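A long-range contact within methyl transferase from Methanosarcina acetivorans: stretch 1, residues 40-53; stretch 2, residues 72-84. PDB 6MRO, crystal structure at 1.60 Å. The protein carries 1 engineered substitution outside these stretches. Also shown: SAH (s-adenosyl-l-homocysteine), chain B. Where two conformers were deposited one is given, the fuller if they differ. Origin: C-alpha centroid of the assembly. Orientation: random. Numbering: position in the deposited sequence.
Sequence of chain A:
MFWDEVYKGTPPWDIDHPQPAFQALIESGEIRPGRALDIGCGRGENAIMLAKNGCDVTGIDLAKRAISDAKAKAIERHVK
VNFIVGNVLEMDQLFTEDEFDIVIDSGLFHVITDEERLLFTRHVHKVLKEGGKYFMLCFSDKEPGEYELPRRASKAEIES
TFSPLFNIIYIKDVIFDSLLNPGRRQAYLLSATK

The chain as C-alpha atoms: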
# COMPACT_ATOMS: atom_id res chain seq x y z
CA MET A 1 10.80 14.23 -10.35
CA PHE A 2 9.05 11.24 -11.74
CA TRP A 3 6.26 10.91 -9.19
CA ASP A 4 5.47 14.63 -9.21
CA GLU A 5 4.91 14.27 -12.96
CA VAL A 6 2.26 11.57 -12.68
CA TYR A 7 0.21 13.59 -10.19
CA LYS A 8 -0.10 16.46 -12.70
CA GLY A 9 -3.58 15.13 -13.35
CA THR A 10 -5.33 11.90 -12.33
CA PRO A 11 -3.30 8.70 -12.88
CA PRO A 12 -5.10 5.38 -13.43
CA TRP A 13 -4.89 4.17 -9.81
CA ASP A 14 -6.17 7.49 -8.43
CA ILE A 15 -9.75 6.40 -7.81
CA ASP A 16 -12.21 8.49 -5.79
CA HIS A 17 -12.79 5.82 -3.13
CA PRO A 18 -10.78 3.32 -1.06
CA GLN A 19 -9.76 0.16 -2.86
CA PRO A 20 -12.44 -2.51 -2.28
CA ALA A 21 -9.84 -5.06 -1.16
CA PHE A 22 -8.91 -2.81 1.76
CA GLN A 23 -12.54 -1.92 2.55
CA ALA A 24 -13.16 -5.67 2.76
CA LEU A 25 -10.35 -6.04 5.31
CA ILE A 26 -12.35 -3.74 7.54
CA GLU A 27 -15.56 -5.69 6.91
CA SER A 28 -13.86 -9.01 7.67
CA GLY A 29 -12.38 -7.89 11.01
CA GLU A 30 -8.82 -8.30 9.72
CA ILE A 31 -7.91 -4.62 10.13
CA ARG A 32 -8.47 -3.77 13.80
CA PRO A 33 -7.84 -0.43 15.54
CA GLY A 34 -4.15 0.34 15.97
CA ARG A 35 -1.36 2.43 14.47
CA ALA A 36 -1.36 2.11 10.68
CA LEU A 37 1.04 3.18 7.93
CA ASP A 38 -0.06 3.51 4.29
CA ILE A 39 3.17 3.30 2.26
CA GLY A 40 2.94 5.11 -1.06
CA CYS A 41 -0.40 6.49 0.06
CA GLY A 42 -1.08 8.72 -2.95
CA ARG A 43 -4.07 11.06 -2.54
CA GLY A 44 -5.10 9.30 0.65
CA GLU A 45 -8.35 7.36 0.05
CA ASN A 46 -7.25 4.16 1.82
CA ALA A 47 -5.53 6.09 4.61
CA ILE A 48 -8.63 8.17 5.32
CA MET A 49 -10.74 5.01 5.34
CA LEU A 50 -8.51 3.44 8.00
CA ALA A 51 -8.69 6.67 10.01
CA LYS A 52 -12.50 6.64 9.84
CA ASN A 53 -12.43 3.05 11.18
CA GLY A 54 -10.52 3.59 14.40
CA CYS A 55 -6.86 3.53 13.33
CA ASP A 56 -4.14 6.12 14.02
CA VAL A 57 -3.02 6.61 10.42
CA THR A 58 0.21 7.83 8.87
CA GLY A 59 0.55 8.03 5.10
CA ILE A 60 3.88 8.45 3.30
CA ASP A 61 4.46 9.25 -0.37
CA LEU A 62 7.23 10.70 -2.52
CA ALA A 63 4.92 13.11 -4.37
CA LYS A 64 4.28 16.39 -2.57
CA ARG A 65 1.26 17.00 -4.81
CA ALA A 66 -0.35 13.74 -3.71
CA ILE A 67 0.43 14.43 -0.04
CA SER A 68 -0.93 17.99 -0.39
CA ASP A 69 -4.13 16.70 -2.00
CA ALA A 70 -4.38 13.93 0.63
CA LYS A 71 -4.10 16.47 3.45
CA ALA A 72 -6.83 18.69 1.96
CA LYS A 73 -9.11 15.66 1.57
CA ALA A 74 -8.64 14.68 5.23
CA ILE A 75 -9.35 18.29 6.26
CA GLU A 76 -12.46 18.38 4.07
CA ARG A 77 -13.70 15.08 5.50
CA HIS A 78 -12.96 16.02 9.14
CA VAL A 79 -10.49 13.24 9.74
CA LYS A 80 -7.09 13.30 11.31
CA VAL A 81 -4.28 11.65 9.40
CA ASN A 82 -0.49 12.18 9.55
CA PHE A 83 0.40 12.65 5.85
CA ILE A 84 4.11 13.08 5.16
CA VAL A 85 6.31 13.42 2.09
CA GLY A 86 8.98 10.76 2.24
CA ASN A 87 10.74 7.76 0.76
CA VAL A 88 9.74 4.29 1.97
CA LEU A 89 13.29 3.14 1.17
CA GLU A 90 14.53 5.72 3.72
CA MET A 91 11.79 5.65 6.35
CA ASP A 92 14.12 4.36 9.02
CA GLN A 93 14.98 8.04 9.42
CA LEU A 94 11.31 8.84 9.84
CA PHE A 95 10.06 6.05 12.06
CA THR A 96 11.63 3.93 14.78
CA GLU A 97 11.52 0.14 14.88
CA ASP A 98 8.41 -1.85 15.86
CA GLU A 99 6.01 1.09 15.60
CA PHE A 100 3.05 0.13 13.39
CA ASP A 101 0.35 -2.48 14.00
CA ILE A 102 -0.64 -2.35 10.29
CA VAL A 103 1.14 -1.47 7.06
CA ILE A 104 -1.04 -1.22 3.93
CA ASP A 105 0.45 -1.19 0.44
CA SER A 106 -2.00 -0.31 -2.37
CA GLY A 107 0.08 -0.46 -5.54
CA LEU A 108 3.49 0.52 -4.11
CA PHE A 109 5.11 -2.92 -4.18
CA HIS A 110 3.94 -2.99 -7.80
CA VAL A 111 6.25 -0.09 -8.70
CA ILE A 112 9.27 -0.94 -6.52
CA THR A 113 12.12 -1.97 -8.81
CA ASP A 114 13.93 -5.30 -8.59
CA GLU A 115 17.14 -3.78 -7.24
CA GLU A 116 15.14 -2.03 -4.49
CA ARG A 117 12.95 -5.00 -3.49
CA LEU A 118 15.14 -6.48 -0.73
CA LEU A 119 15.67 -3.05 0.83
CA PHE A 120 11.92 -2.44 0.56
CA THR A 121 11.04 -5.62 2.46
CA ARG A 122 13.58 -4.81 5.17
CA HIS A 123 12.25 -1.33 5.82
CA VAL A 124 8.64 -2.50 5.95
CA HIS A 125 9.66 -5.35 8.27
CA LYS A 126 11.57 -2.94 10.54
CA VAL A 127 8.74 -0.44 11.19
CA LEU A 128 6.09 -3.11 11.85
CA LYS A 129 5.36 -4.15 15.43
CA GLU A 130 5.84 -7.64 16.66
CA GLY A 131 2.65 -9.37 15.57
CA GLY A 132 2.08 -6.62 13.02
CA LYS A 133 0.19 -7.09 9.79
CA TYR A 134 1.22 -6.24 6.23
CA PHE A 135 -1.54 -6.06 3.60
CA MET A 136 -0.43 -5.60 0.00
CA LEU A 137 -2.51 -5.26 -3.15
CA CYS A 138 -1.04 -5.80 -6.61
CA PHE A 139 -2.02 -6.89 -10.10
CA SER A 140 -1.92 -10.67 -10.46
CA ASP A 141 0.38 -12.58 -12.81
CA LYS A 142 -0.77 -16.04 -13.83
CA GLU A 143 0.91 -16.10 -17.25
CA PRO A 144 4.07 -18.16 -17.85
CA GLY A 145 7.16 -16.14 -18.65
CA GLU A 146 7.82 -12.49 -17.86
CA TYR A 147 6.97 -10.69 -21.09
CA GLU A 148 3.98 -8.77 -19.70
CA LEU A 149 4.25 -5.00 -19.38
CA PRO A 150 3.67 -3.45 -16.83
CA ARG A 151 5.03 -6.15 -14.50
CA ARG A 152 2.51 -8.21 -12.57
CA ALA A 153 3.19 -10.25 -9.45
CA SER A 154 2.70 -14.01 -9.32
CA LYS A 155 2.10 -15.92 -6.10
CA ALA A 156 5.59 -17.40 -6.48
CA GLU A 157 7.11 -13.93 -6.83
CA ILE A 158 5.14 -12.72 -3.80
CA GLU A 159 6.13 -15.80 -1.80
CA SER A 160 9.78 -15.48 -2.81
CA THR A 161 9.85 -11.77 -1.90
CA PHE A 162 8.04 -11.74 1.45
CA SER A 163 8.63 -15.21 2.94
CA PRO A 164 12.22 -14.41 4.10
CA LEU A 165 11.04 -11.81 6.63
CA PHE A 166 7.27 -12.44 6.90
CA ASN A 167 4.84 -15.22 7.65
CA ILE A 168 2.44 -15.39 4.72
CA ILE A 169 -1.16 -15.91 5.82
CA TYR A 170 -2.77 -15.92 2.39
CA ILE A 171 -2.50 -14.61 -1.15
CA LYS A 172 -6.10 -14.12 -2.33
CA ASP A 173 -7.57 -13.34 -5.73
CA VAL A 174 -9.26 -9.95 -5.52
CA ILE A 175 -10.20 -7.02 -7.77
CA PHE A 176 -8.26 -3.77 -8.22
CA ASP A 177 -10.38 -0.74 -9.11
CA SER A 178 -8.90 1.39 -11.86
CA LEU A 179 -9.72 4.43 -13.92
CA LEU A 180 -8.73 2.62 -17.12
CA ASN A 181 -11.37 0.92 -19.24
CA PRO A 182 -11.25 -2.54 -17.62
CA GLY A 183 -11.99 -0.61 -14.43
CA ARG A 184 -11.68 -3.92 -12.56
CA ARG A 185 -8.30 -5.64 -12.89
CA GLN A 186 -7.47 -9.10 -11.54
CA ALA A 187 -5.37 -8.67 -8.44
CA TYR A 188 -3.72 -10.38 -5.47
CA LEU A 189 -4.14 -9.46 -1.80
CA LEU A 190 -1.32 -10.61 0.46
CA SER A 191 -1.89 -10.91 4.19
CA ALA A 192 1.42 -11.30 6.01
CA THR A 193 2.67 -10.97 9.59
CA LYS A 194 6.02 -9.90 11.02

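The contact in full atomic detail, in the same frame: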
# COMPACT_ATOMS: atom_id res chain seq x y z
N GLY A 40 3.33 4.69 0.27
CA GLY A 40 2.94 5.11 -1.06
C GLY A 40 1.46 5.45 -1.11
O GLY A 40 0.74 4.95 -1.97
N CYS A 41 1.02 6.30 -0.19
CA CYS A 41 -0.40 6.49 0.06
C CYS A 41 -1.12 7.30 -1.02
O CYS A 41 -2.35 7.36 -1.00
CB CYS A 41 -0.61 7.15 1.41
SG CYS A 41 0.10 8.83 1.49
N GLY A 42 -0.39 7.95 -1.92
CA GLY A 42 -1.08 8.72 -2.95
C GLY A 42 -1.97 9.80 -2.35
O GLY A 42 -1.62 10.43 -1.34
N ARG A 43 -3.13 10.01 -2.97
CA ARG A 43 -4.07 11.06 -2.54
C ARG A 43 -4.99 10.62 -1.40
O ARG A 43 -6.01 11.28 -1.17
CB ARG A 43 -4.88 11.55 -3.75
CG ARG A 43 -4.09 12.51 -4.58
CD ARG A 43 -4.78 12.89 -5.89
NE ARG A 43 -4.12 14.05 -6.48
CZ ARG A 43 -3.89 14.19 -7.78
NH1 ARG A 43 -3.29 15.29 -8.24
NH2 ARG A 43 -4.20 13.20 -8.63
N GLY A 44 -4.65 9.52 -0.71
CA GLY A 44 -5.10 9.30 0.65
C GLY A 44 -6.42 8.58 0.88
O GLY A 44 -6.87 8.53 2.03
N GLU A 45 -7.04 7.99 -0.15
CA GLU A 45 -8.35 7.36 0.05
C GLU A 45 -8.28 6.21 1.06
O GLU A 45 -9.08 6.14 2.01
CB GLU A 45 -8.93 6.87 -1.27
CG GLU A 45 -9.29 7.99 -2.20
CD GLU A 45 -10.55 8.74 -1.77
OE1 GLU A 45 -10.73 9.88 -2.26
OE2 GLU A 45 -11.35 8.21 -0.97
N ASN A 46 -7.32 5.29 0.89
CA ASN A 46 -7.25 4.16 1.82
C ASN A 46 -6.87 4.63 3.22
O ASN A 46 -7.38 4.10 4.21
CB ASN A 46 -6.24 3.13 1.33
CG ASN A 46 -6.71 2.42 0.07
OD1 ASN A 46 -7.90 2.09 -0.05
ND2 ASN A 46 -5.78 2.11 -0.83
N ALA A 47 -5.98 5.61 3.31
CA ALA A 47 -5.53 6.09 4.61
C ALA A 47 -6.68 6.73 5.38
O ALA A 47 -6.85 6.48 6.57
CB ALA A 47 -4.38 7.08 4.43
N ILE A 48 -7.49 7.54 4.68
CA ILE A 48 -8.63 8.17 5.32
C ILE A 48 -9.63 7.11 5.76
O ILE A 48 -10.23 7.20 6.84
CB ILE A 48 -9.26 9.20 4.36
CG1 ILE A 48 -8.32 10.40 4.21
CG2 ILE A 48 -10.62 9.65 4.87
CD1 ILE A 48 -8.69 11.36 3.08
N MET A 49 -9.82 6.07 4.96
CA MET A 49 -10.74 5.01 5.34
C MET A 49 -10.30 4.35 6.65
O MET A 49 -11.12 4.12 7.55
CB MET A 49 -10.84 3.99 4.20
CG MET A 49 -11.90 2.95 4.43
SD MET A 49 -11.17 1.55 5.27
CE MET A 49 -10.10 0.89 3.99
N LEU A 50 -9.01 4.04 6.77
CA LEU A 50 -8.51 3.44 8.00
C LEU A 50 -8.72 4.37 9.18
O LEU A 50 -9.08 3.94 10.28
CB LEU A 50 -7.02 3.11 7.86
CG LEU A 50 -6.71 1.87 7.01
CD1 LEU A 50 -5.23 1.51 7.09
CD2 LEU A 50 -7.56 0.72 7.47
N ALA A 51 -8.49 5.67 8.97
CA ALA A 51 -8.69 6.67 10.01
C ALA A 51 -10.15 6.74 10.44
O ALA A 51 -10.44 6.91 11.63
CB ALA A 51 -8.19 8.03 9.53
N LYS A 52 -11.08 6.62 9.49
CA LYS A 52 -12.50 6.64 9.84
C LYS A 52 -12.97 5.33 10.47
O LYS A 52 -14.13 5.24 10.89
CB LYS A 52 -13.37 6.95 8.61
CG LYS A 52 -13.59 8.43 8.35
CD LYS A 52 -14.75 8.67 7.40
CE LYS A 52 -14.65 10.03 6.71
NZ LYS A 52 -15.11 11.17 7.56
N ASN A 53 -12.11 4.32 10.54
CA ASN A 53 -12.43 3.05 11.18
C ASN A 53 -11.51 2.74 12.35
O ASN A 53 -11.14 1.59 12.59
CB ASN A 53 -12.41 1.93 10.14
CG ASN A 53 -13.62 1.99 9.24
OD1 ASN A 53 -14.69 1.56 9.62
ND2 ASN A 53 -13.46 2.60 8.07
N ALA A 72 -5.61 17.90 2.17
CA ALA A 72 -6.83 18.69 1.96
C ALA A 72 -8.08 17.81 2.03
O ALA A 72 -9.12 18.24 2.53
CB ALA A 72 -6.75 19.41 0.62
N LYS A 73 -7.99 16.59 1.51
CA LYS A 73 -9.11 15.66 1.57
C LYS A 73 -9.45 15.31 3.02
O LYS A 73 -10.62 15.33 3.41
CB LYS A 73 -8.74 14.39 0.78
CG LYS A 73 -9.88 13.60 0.19
CD LYS A 73 -9.32 12.37 -0.55
CE LYS A 73 -8.79 12.74 -1.94
NZ LYS A 73 -8.48 11.54 -2.77
N ALA A 74 -8.43 14.97 3.81
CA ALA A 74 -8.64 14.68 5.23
C ALA A 74 -9.25 15.88 5.95
O ALA A 74 -10.15 15.72 6.78
CB ALA A 74 -7.32 14.27 5.88
N ILE A 75 -8.78 17.09 5.64
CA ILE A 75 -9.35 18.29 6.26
C ILE A 75 -10.81 18.45 5.85
O ILE A 75 -11.68 18.69 6.69
CB ILE A 75 -8.51 19.52 5.88
CG1 ILE A 75 -7.17 19.49 6.63
CG2 ILE A 75 -9.27 20.81 6.18
CD1 ILE A 75 -6.07 20.25 5.93
N GLU A 76 -11.09 18.28 4.56
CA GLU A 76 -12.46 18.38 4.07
C GLU A 76 -13.37 17.37 4.75
O GLU A 76 -14.51 17.68 5.11
CB GLU A 76 -12.49 18.18 2.55
CG GLU A 76 -13.74 18.74 1.90
CD GLU A 76 -13.91 20.24 2.15
OE1 GLU A 76 -14.70 20.61 3.04
OE2 GLU A 76 -13.27 21.04 1.44
N ARG A 77 -12.88 16.15 4.95
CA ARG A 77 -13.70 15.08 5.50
C ARG A 77 -13.59 14.95 7.01
O ARG A 77 -14.05 13.94 7.57
CB ARG A 77 -13.35 13.76 4.82
CG ARG A 77 -13.55 13.83 3.32
CD ARG A 77 -12.86 12.70 2.60
NE ARG A 77 -13.06 12.79 1.16
CZ ARG A 77 -12.65 11.87 0.29
NH1 ARG A 77 -12.01 10.79 0.71
NH2 ARG A 77 -12.88 12.04 -1.00
N HIS A 78 -12.98 15.93 7.68
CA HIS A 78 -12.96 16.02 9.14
C HIS A 78 -12.33 14.77 9.76
O HIS A 78 -12.85 14.18 10.71
CB HIS A 78 -14.36 16.26 9.70
CG HIS A 78 -15.10 17.34 8.97
ND1 HIS A 78 -14.85 18.68 9.17
CD2 HIS A 78 -16.06 17.27 8.02
CE1 HIS A 78 -15.63 19.39 8.38
NE2 HIS A 78 -16.38 18.56 7.67
N VAL A 79 -11.18 14.40 9.25
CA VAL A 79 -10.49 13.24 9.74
C VAL A 79 -9.04 13.59 9.98
O VAL A 79 -8.48 14.34 9.28
CB VAL A 79 -10.60 12.11 8.69
CG1 VAL A 79 -9.80 10.93 9.12
CG2 VAL A 79 -12.02 11.71 8.46
N LYS A 80 -8.44 13.02 11.00
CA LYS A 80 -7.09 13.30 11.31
C LYS A 80 -6.20 12.21 10.77
O LYS A 80 -6.40 11.08 11.07
CB LYS A 80 -6.88 13.32 12.81
CG LYS A 80 -7.66 14.36 13.57
CD LYS A 80 -7.28 15.79 13.20
CE LYS A 80 -8.00 16.86 13.99
NZ LYS A 80 -7.56 18.21 13.53
N VAL A 81 -5.24 12.57 9.94
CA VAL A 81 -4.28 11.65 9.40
C VAL A 81 -2.95 12.37 9.35
O VAL A 81 -2.94 13.53 9.08
CB VAL A 81 -4.58 11.19 7.98
CG1 VAL A 81 -3.50 10.25 7.49
CG2 VAL A 81 -5.92 10.54 7.85
N ASN A 82 -1.86 11.66 9.61
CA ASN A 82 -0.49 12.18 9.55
C ASN A 82 0.08 11.88 8.16
O ASN A 82 0.67 10.83 7.93
CB ASN A 82 0.33 11.56 10.67
CG ASN A 82 1.77 12.03 10.70
OD1 ASN A 82 2.07 13.20 10.49
ND2 ASN A 82 2.68 11.10 11.00
N PHE A 83 -0.10 12.81 7.22
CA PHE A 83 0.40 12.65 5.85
C PHE A 83 1.77 13.30 5.73
O PHE A 83 1.93 14.48 6.08
CB PHE A 83 -0.56 13.28 4.84
CG PHE A 83 -1.76 12.42 4.51
CD1 PHE A 83 -1.60 11.18 3.92
CD2 PHE A 83 -3.04 12.88 4.78
CE1 PHE A 83 -2.71 10.40 3.62
CE2 PHE A 83 -4.14 12.11 4.48
CZ PHE A 83 -3.98 10.86 3.90
N ILE A 84 2.75 12.55 5.24
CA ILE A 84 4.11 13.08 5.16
C ILE A 84 4.72 12.72 3.81
O ILE A 84 4.48 11.65 3.26
CB ILE A 84 5.01 12.59 6.32
CG1 ILE A 84 5.23 11.09 6.29
CG2 ILE A 84 4.42 13.01 7.67
CD1 ILE A 84 6.11 10.61 7.44
N SAH B . -1.67 3.93 -2.72
CA SAH B . -2.20 4.97 -3.62
CB SAH B . -1.17 5.30 -4.70
CG SAH B . -0.65 4.07 -5.45
SD SAH B . 0.42 4.48 -6.85
C SAH B . -3.50 4.55 -4.27
O SAH B . -3.94 3.40 -4.14
OXT SAH B . -4.13 5.37 -4.96
C5' SAH B . 2.01 4.22 -6.01
C4' SAH B . 2.42 5.39 -5.12
O4' SAH B . 3.67 5.10 -4.51
C3' SAH B . 2.56 6.74 -5.83
O3' SAH B . 1.74 7.67 -5.15
C2' SAH B . 4.05 7.05 -5.73
O2' SAH B . 4.36 8.43 -5.62
C1' SAH B . 4.44 6.29 -4.47
N9 SAH B . 5.85 5.89 -4.39
C8 SAH B . 6.63 5.29 -5.35
N7 SAH B . 7.85 5.06 -4.83
C5 SAH B . 7.85 5.48 -3.54
C6 SAH B . 8.82 5.49 -2.55
N6 SAH B . 10.04 5.02 -2.78
N1 SAH B . 8.51 6.01 -1.32
C2 SAH B . 7.25 6.50 -1.06
N3 SAH B . 6.28 6.51 -2.04
C4 SAH B . 6.59 5.99 -3.26
O HOH W 1 -12.35 11.57 -3.59

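The main bump is Ile48. Its CA-to-CB bond points sideways, yet with chi1 m and chi2 t its end comes nearer, CD1 settling against Lys73 and Ala74, while CG1 faces Val81 and Phe83 and CG2 faces Val79. Ile48 CD1 lies 3.7 Å from Ala74 N and 4.3 Å from Ala74 CB, and Ile48 CA and Ala74 CA are 6.5 Å apart.

A second bump comes from the other stretch. The Phe83 ring reaches into a pocket walled largely by small residues, with Ile48 at the ring edge: Gly44 CA sits 3.8 Å from Phe83 CZ, and Ala47 CB 3.8 Å from Phe83 CE1. A CB on Gly44 would fall 2.8 Å from Phe83 CZ, a clash, and its positive phi favours glycine as well. Cys41 SG meets the ring at its edge, 3.8 Å from Phe83 CD1. One helical turn beyond Ala47, Ala51 packs tightly against two valines, its CB 3.3 Å from Val79 CG1 and 3.8 Å from Val81 CG2.

Polar ends frame this packing. Glu45 bridges two cations, with OE1 2.8 Å from Lys73 NZ and OE2 3.1 Å from Arg77 NH1. Lys73 NZ also donates to Arg43 O at 3.0 Å, while Lys52 stretches across Val79 so that its NZ donates to Arg77 O, also at 3.0 Å.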